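Local coordinates for glucose-6-phosphate isomerase like protein (Thermus thermophilus, PDB 1WIW) that probably interconverts phosphorylated sugars, acting as a glucose-6-phosphate and mannose-6-phosphate isomerase of the PGI/PMI family, at residues E162-F167 with L190-P195; L216-L221 with D239-V244. All blocks are in the same frame, centred on the assembly; numbering follows the deposited sequence.

Interaction 1. Residues E162-F167 with L190-P195; sequences ERLPLF and LSLTPP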
ATOM      1  N   GLU B 162       1.492   7.172 -21.609  1.00 12.81           N
ATOM      2  CA  GLU B 162       2.441   6.115 -21.950  1.00 15.82           C
ATOM      3  C   GLU B 162       3.619   5.999 -20.989  1.00 16.08           C
ATOM      4  O   GLU B 162       4.739   5.658 -21.381  1.00 15.38           O
ATOM      5  CB  GLU B 162       2.930   6.296 -23.388  1.00 18.24           C
ATOM      6  CG  GLU B 162       1.821   6.057 -24.403  1.00 24.90           C
ATOM      7  CD  GLU B 162       2.285   6.198 -25.833  1.00 28.55           C
ATOM      8  OE1 GLU B 162       3.230   5.481 -26.226  1.00 33.16           O
ATOM      9  OE2 GLU B 162       1.698   7.024 -26.565  1.00 31.17           O
ATOM     10  N   ARG B 163       3.352   6.293 -19.723  1.00 14.09           N
ATOM     11  CA  ARG B 163       4.360   6.173 -18.680  1.00 15.26           C
ATOM     12  C   ARG B 163       3.732   5.425 -17.522  1.00 14.10           C
ATOM     13  O   ARG B 163       2.514   5.272 -17.467  1.00 14.84           O
ATOM     14  CB  ARG B 163       4.836   7.541 -18.196  1.00 16.03           C
ATOM     15  CG  ARG B 163       5.819   8.222 -19.135  1.00 19.55           C
ATOM     16  CD  ARG B 163       6.652   9.224 -18.363  1.00 24.48           C
ATOM     17  NE  ARG B 163       6.511  10.572 -18.893  1.00 29.79           N
ATOM     18  CZ  ARG B 163       7.151  11.022 -19.963  1.00 30.43           C
ATOM     19  NH1 ARG B 163       7.986  10.228 -20.617  1.00 32.14           N
ATOM     20  NH2 ARG B 163       6.943  12.261 -20.386  1.00 31.22           N
ATOM     21  N   LEU B 164       4.571   4.941 -16.614  1.00 11.89           N
ATOM     22  CA  LEU B 164       4.101   4.224 -15.438  1.00 10.79           C
ATOM     23  C   LEU B 164       4.263   5.192 -14.276  1.00  9.89           C
ATOM     24  O   LEU B 164       5.369   5.397 -13.783  1.00  9.78           O
ATOM     25  CB  LEU B 164       4.953   2.973 -15.196  1.00 10.60           C
ATOM     26  CG  LEU B 164       4.621   2.161 -13.942  1.00 11.56           C
ATOM     27  CD1 LEU B 164       3.168   1.715 -13.990  1.00 10.07           C
ATOM     28  CD2 LEU B 164       5.553   0.951 -13.847  1.00 11.12           C
ATOM     29  N   PRO B 165       3.165   5.827 -13.844  1.00  9.98           N
ATOM     30  CA  PRO B 165       3.277   6.771 -12.731  1.00  9.10           C
ATOM     31  C   PRO B 165       3.570   6.149 -11.374  1.00 10.55           C
ATOM     32  O   PRO B 165       3.053   5.086 -11.020  1.00  9.64           O
ATOM     33  CB  PRO B 165       1.938   7.519 -12.766  1.00 12.18           C
ATOM     34  CG  PRO B 165       1.003   6.531 -13.362  1.00 11.33           C
ATOM     35  CD  PRO B 165       1.817   5.853 -14.436  1.00 10.81           C
ATOM     36  N   LEU B 166       4.432   6.829 -10.628  1.00 10.87           N
ATOM     37  CA  LEU B 166       4.824   6.415  -9.291  1.00 11.27           C
ATOM     38  C   LEU B 166       4.375   7.543  -8.366  1.00 10.43           C
ATOM     39  O   LEU B 166       4.970   8.622  -8.368  1.00  9.30           O
ATOM     40  CB  LEU B 166       6.344   6.234  -9.225  1.00 10.95           C
ATOM     41  CG  LEU B 166       7.009   6.075  -7.853  1.00 14.96           C
ATOM     42  CD1 LEU B 166       6.338   4.971  -7.056  1.00 13.14           C
ATOM     43  CD2 LEU B 166       8.498   5.786  -8.053  1.00 14.55           C
ATOM     44  N   PHE B 167       3.320   7.294  -7.591  1.00  8.84           N
ATOM     45  CA  PHE B 167       2.777   8.298  -6.682  1.00  8.76           C
ATOM     46  C   PHE B 167       3.354   8.203  -5.276  1.00  9.11           C
ATOM     47  O   PHE B 167       3.370   7.127  -4.675  1.00  8.75           O
ATOM     48  CB  PHE B 167       1.253   8.174  -6.596  1.00  7.27           C
ATOM     49  CG  PHE B 167       0.553   8.293  -7.918  1.00  5.86           C
ATOM     50  CD1 PHE B 167      -0.049   7.186  -8.503  1.00  6.09           C
ATOM     51  CD2 PHE B 167       0.478   9.514  -8.572  1.00  6.99           C
ATOM     52  CE1 PHE B 167      -0.719   7.297  -9.724  1.00  4.32           C
ATOM     53  CE2 PHE B 167      -0.188   9.635  -9.791  1.00  7.68           C
ATOM     54  CZ  PHE B 167      -0.788   8.522 -10.366  1.00  7.75           C
ATOM     55  N   LEU B 190      -2.384   1.494 -15.234  1.00  9.53           N
ATOM     56  CA  LEU B 190      -1.551   0.993 -14.157  1.00 11.09           C
ATOM     57  C   LEU B 190      -0.665   2.100 -13.584  1.00  8.61           C
ATOM     58  O   LEU B 190      -0.227   2.987 -14.309  1.00  6.56           O
ATOM     59  CB  LEU B 190      -0.669  -0.135 -14.699  1.00 14.55           C
ATOM     60  CG  LEU B 190       0.251  -0.894 -13.747  1.00 17.74           C
ATOM     61  CD1 LEU B 190      -0.593  -1.729 -12.801  1.00 20.04           C
ATOM     62  CD2 LEU B 190       1.198  -1.793 -14.546  1.00 20.61           C
ATOM     63  N   SER B 191      -0.416   2.037 -12.280  1.00  8.61           N
ATOM     64  CA  SER B 191       0.452   2.983 -11.587  1.00  7.66           C
ATOM     65  C   SER B 191       0.930   2.266 -10.335  1.00  9.75           C
ATOM     66  O   SER B 191       0.415   1.199  -9.994  1.00  9.91           O
ATOM     67  CB  SER B 191      -0.299   4.263 -11.199  1.00  8.13           C
ATOM     68  OG  SER B 191      -1.331   4.007 -10.260  1.00  9.62           O
ATOM     69  N   LEU B 192       1.925   2.820  -9.656  1.00  9.73           N
ATOM     70  CA  LEU B 192       2.382   2.167  -8.439  1.00 10.96           C
ATOM     71  C   LEU B 192       2.686   3.132  -7.318  1.00 10.22           C
ATOM     72  O   LEU B 192       2.768   4.345  -7.513  1.00  9.02           O
ATOM     73  CB  LEU B 192       3.618   1.304  -8.682  1.00 11.76           C
ATOM     74  CG  LEU B 192       4.958   2.019  -8.788  1.00 14.16           C
ATOM     75  CD1 LEU B 192       6.086   1.057  -8.416  1.00 14.31           C
ATOM     76  CD2 LEU B 192       5.122   2.563 -10.191  1.00 13.83           C
ATOM     77  N   THR B 193       2.873   2.545  -6.146  1.00 10.56           N
ATOM     78  CA  THR B 193       3.162   3.262  -4.922  1.00 12.27           C
ATOM     79  C   THR B 193       4.406   2.657  -4.291  1.00 10.22           C
ATOM     80  O   THR B 193       4.693   1.473  -4.475  1.00  9.39           O
ATOM     81  CB  THR B 193       1.988   3.105  -3.939  1.00 14.20           C
ATOM     82  OG1 THR B 193       0.869   3.858  -4.423  1.00 19.42           O
ATOM     83  CG2 THR B 193       2.369   3.581  -2.551  1.00 20.09           C
ATOM     84  N   PRO B 194       5.178   3.467  -3.560  1.00 10.64           N
ATOM     85  CA  PRO B 194       6.377   2.912  -2.929  1.00 10.24           C
ATOM     86  C   PRO B 194       5.961   2.216  -1.637  1.00 10.18           C
ATOM     87  O   PRO B 194       4.838   2.385  -1.168  1.00  8.60           O
ATOM     88  CB  PRO B 194       7.235   4.145  -2.677  1.00 10.89           C
ATOM     89  CG  PRO B 194       6.209   5.209  -2.413  1.00 12.99           C
ATOM     90  CD  PRO B 194       5.166   4.938  -3.475  1.00 11.65           C
ATOM     91  N   PRO B 195       6.849   1.400  -1.062  1.00  9.37           N
ATOM     92  CA  PRO B 195       6.517   0.708   0.185  1.00  9.53           C
ATOM     93  C   PRO B 195       6.633   1.673   1.371  1.00  9.32           C
ATOM     94  O   PRO B 195       6.932   2.854   1.190  1.00  6.80           O
ATOM     95  CB  PRO B 195       7.558  -0.414   0.232  1.00  9.94           C
ATOM     96  CG  PRO B 195       8.744   0.218  -0.428  1.00  8.49           C
ATOM     97  CD  PRO B 195       8.117   0.897  -1.624  1.00  9.57           C
TER
HETATM   98  O   HOH W   1       0.176   3.793 -16.887  1.00 20.38           O

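Interaction 2. Residues L216-L221 with D239-V244; sequences LAAVLL and DALAEV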
ATOM      1  N   LEU B 216       9.182   5.274 -15.969  1.00 13.71           N
ATOM      2  CA  LEU B 216       8.541   5.813 -14.774  1.00 13.94           C
ATOM      3  C   LEU B 216       8.314   7.323 -14.794  1.00 13.24           C
ATOM      4  O   LEU B 216       9.082   8.080 -15.384  1.00 12.23           O
ATOM      5  CB  LEU B 216       9.364   5.451 -13.538  1.00 15.56           C
ATOM      6  CG  LEU B 216       9.402   3.977 -13.129  1.00 19.08           C
ATOM      7  CD1 LEU B 216      10.482   3.769 -12.085  1.00 18.94           C
ATOM      8  CD2 LEU B 216       8.038   3.555 -12.587  1.00 20.59           C
ATOM      9  N   ALA B 217       7.240   7.744 -14.140  1.00 13.31           N
ATOM     10  CA  ALA B 217       6.898   9.153 -14.012  1.00 11.84           C
ATOM     11  C   ALA B 217       6.637   9.353 -12.523  1.00 11.52           C
ATOM     12  O   ALA B 217       5.596   8.945 -12.002  1.00  9.28           O
ATOM     13  CB  ALA B 217       5.643   9.476 -14.815  1.00 12.32           C
ATOM     14  N   ALA B 218       7.594   9.951 -11.829  1.00  9.65           N
ATOM     15  CA  ALA B 218       7.430  10.183 -10.405  1.00 10.47           C
ATOM     16  C   ALA B 218       6.464  11.339 -10.193  1.00  9.95           C
ATOM     17  O   ALA B 218       6.576  12.380 -10.843  1.00  9.20           O
ATOM     18  CB  ALA B 218       8.771  10.493  -9.766  1.00 10.62           C
ATOM     19  N   VAL B 219       5.501  11.144  -9.299  1.00  8.46           N
ATOM     20  CA  VAL B 219       4.526  12.190  -9.005  1.00  9.21           C
ATOM     21  C   VAL B 219       4.542  12.437  -7.507  1.00 10.14           C
ATOM     22  O   VAL B 219       3.993  11.651  -6.736  1.00  7.62           O
ATOM     23  CB  VAL B 219       3.102  11.778  -9.433  1.00  8.76           C
ATOM     24  CG1 VAL B 219       2.131  12.915  -9.167  1.00 10.09           C
ATOM     25  CG2 VAL B 219       3.087  11.412 -10.907  1.00  9.51           C
ATOM     26  N   LEU B 220       5.194  13.519  -7.095  1.00 11.43           N
ATOM     27  CA  LEU B 220       5.281  13.846  -5.677  1.00 11.25           C
ATOM     28  C   LEU B 220       4.054  14.668  -5.290  1.00 10.34           C
ATOM     29  O   LEU B 220       3.862  15.783  -5.766  1.00 10.22           O
ATOM     30  CB  LEU B 220       6.573  14.619  -5.394  1.00 12.01           C
ATOM     31  CG  LEU B 220       7.838  13.959  -5.962  1.00 15.12           C
ATOM     32  CD1 LEU B 220       9.065  14.769  -5.582  1.00 16.12           C
ATOM     33  CD2 LEU B 220       7.961  12.532  -5.441  1.00 16.58           C
ATOM     34  N   LEU B 221       3.223  14.095  -4.431  1.00  8.56           N
ATOM     35  CA  LEU B 221       1.996  14.742  -3.995  1.00  7.81           C
ATOM     36  C   LEU B 221       2.123  15.543  -2.699  1.00  8.37           C
ATOM     37  O   LEU B 221       2.284  14.972  -1.621  1.00  7.45           O
ATOM     38  CB  LEU B 221       0.901  13.678  -3.828  1.00  7.47           C
ATOM     39  CG  LEU B 221       0.550  12.905  -5.099  1.00  7.85           C
ATOM     40  CD1 LEU B 221      -0.287  11.686  -4.759  1.00 11.41           C
ATOM     41  CD2 LEU B 221      -0.194  13.837  -6.043  1.00  9.58           C
ATOM     42  N   ASP B 239      12.385   8.793 -15.588  1.00 22.50           N
ATOM     43  CA  ASP B 239      12.199   9.422 -16.892  1.00 23.31           C
ATOM     44  C   ASP B 239      11.604  10.827 -16.787  1.00 22.70           C
ATOM     45  O   ASP B 239      12.040  11.743 -17.484  1.00 26.50           O
ATOM     46  CB  ASP B 239      11.294   8.540 -17.758  1.00 23.49           C
ATOM     47  CG  ASP B 239      11.292   8.957 -19.217  1.00 25.75           C
ATOM     48  OD1 ASP B 239      10.193   9.133 -19.785  1.00 23.72           O
ATOM     49  OD2 ASP B 239      12.388   9.103 -19.797  1.00 25.38           O
ATOM     50  N   ALA B 240      10.606  10.990 -15.923  1.00 18.94           N
ATOM     51  CA  ALA B 240       9.950  12.282 -15.725  1.00 16.52           C
ATOM     52  C   ALA B 240       9.538  12.433 -14.270  1.00 15.72           C
ATOM     53  O   ALA B 240       9.270  11.445 -13.589  1.00 11.77           O
ATOM     54  CB  ALA B 240       8.727  12.397 -16.623  1.00 17.55           C
ATOM     55  N   LEU B 241       9.486  13.673 -13.797  1.00 15.45           N
ATOM     56  CA  LEU B 241       9.115  13.941 -12.416  1.00 14.19           C
ATOM     57  C   LEU B 241       8.195  15.152 -12.299  1.00 13.87           C
ATOM     58  O   LEU B 241       8.463  16.205 -12.877  1.00 13.30           O
ATOM     59  CB  LEU B 241      10.379  14.160 -11.576  1.00 16.89           C
ATOM     60  CG  LEU B 241      10.225  14.541 -10.100  1.00 19.51           C
ATOM     61  CD1 LEU B 241       9.192  13.656  -9.433  1.00 23.28           C
ATOM     62  CD2 LEU B 241      11.568  14.401  -9.399  1.00 22.92           C
ATOM     63  N   ALA B 242       7.111  14.995 -11.543  1.00 10.51           N
ATOM     64  CA  ALA B 242       6.156  16.078 -11.348  1.00 10.24           C
ATOM     65  C   ALA B 242       5.916  16.348  -9.864  1.00 11.01           C
ATOM     66  O   ALA B 242       5.760  15.419  -9.073  1.00 10.55           O
ATOM     67  CB  ALA B 242       4.835  15.732 -12.024  1.00 10.98           C
ATOM     68  N   GLU B 243       5.904  17.620  -9.490  1.00 11.29           N
ATOM     69  CA  GLU B 243       5.638  18.002  -8.106  1.00 12.40           C
ATOM     70  C   GLU B 243       4.239  18.608  -8.109  1.00 11.78           C
ATOM     71  O   GLU B 243       4.019  19.655  -8.709  1.00 12.22           O
ATOM     72  CB  GLU B 243       6.650  19.043  -7.620  1.00 13.97           C
ATOM     73  CG  GLU B 243       8.099  18.585  -7.691  1.00 17.24           C
ATOM     74  CD  GLU B 243       9.073  19.677  -7.281  1.00 20.81           C
ATOM     75  OE1 GLU B 243       9.079  20.061  -6.092  1.00 21.99           O
ATOM     76  OE2 GLU B 243       9.826  20.157  -8.153  1.00 22.15           O
ATOM     77  N   VAL B 244       3.290  17.940  -7.461  1.00 10.26           N
ATOM     78  CA  VAL B 244       1.921  18.443  -7.423  1.00 10.87           C
ATOM     79  C   VAL B 244       1.683  19.228  -6.140  1.00 10.73           C
ATOM     80  O   VAL B 244       1.760  18.678  -5.042  1.00 10.81           O
ATOM     81  CB  VAL B 244       0.883  17.292  -7.492  1.00 10.33           C
ATOM     82  CG1 VAL B 244      -0.524  17.872  -7.624  1.00  9.69           C
ATOM     83  CG2 VAL B 244       1.202  16.362  -8.659  1.00  7.84           C
TER

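Interaction 1. Residues E162-F167 with L190-P195
Leu192 is the knob of this contact, set into the hollow between Leu164 and Leu166. Its loop, 190-195, follows helix 174-185 and lies against strand 164-168, the outermost strand, within this chain, of the parallel sheet in the region assigned to the C-terminal SIS domain. Leu192 CG stands between the backbone N and the carbonyl carbon (chi1 79°), 3.7 Å from Leu166 CD1. Leu192 CD2 reaches Leu164 CG at 3.8 Å, and the Leu164 and Leu192 side chains cross at about a right angle. Leu164 in turn drops CD1 beside Leu190, 3.9 Å from Leu190 CG. An alanine in place of Leu164 would probably leave a gap between Leu190 and Leu192 CD2, with Leu192 held less closely on that side. The second subunit adds to this cluster, its own Leu164 and Leu192 packing on their counterparts.

Ser191 fills a different notch, made by Pro165 and Phe167. Its CB presses tightly on the proline ring, 3.4 Å from Pro165 CG, and its OG meets the edge of the Phe167 ring in plane, 3.4 Å from CE1. Two backbone bonds hold Leu192 to the strand: its N donates to Pro165 O at 2.9 Å, and its O accepts from Phe167 N at 3.0 Å. A water lies within hydrogen-bonding distance of both Arg163 O and Leu190 O. At the other end Pro194 CD lies 3.1 Å from Phe167 O. Pro194 has no N-H to offer, consistent with the pairing stopping at a single bridge and leaving that buried carbonyl without a partner.

Interaction 2. Residues L216-L221 with D239-V244
In the beta-alpha-beta unit formed by strand 216-221, helix 225-234 and strand 240-244, Ala218 and Leu241 face each other across the parallel strand pair. Ala218 N donates to Ala240 O at 2.9 Å, and Ala218 O accepts from Ala242 N at 2.8 Å. The same zigzag continues from Ala242 O to Leu220 N and from Leu220 O to Val244 N. At the start of the strands it thins out, the bond from Ala240 N to Leu216 O being long and weak at 3.3 Å.

Helix 225-234 makes the crossover between the two strands, in the region assigned to the C-terminal SIS domain, and packs on the face that carries Ala218, Leu220 and Leu241. Here the anti torsion of Leu241 (chi1 176°) sets CG beside the carbonyl carbon, and the CD1 branch then reaches across to the neighbouring strand. The modelled 3.2 Å between Leu241 CD1 and Ala218 CB is shorter than a normal contact, so the exact placement of this methyl is doubtful. As modelled it lies 3.7 Å from Leu220 CG, the two leucines meeting at a slant. Leu234 of the helix covers Ala218 and Leu220, and Lys231 forms a salt bridge with the carboxylate of Glu243.

On the other face the centre of packing is Val244. Its CG2 touches Val219 CG1 at 3.6 Å and Leu221 CD2 at 3.9 Å, and the Leu221 and Val244 side chains lie alongside one another, pointing the same way. Helix 251-272 covers this group, with Met262 against Val219 and Leu221, and Leu258 and Arg261 against Val244.

From the N terminus, the chain runs through strand 164-168 and helix 174-185, then returns to the strand's edge at 190-195, where interaction 1 closes its loop. After helix 198-204 it enters the sheet again as strand 216-221, and interaction 2 closes a second loop through helix 225-234 and strand 240-244. The loops follow in series, neither nesting nor crossing. Strand 216-221 lies between 164-168 and 240-244 in one parallel sheet, and Leu166 O probably accepts a hydrogen bond from Val219 N. A salt bridge between Arg163 and Asp239 spans this central strand, joining interaction 1 directly to the far segment of interaction 2.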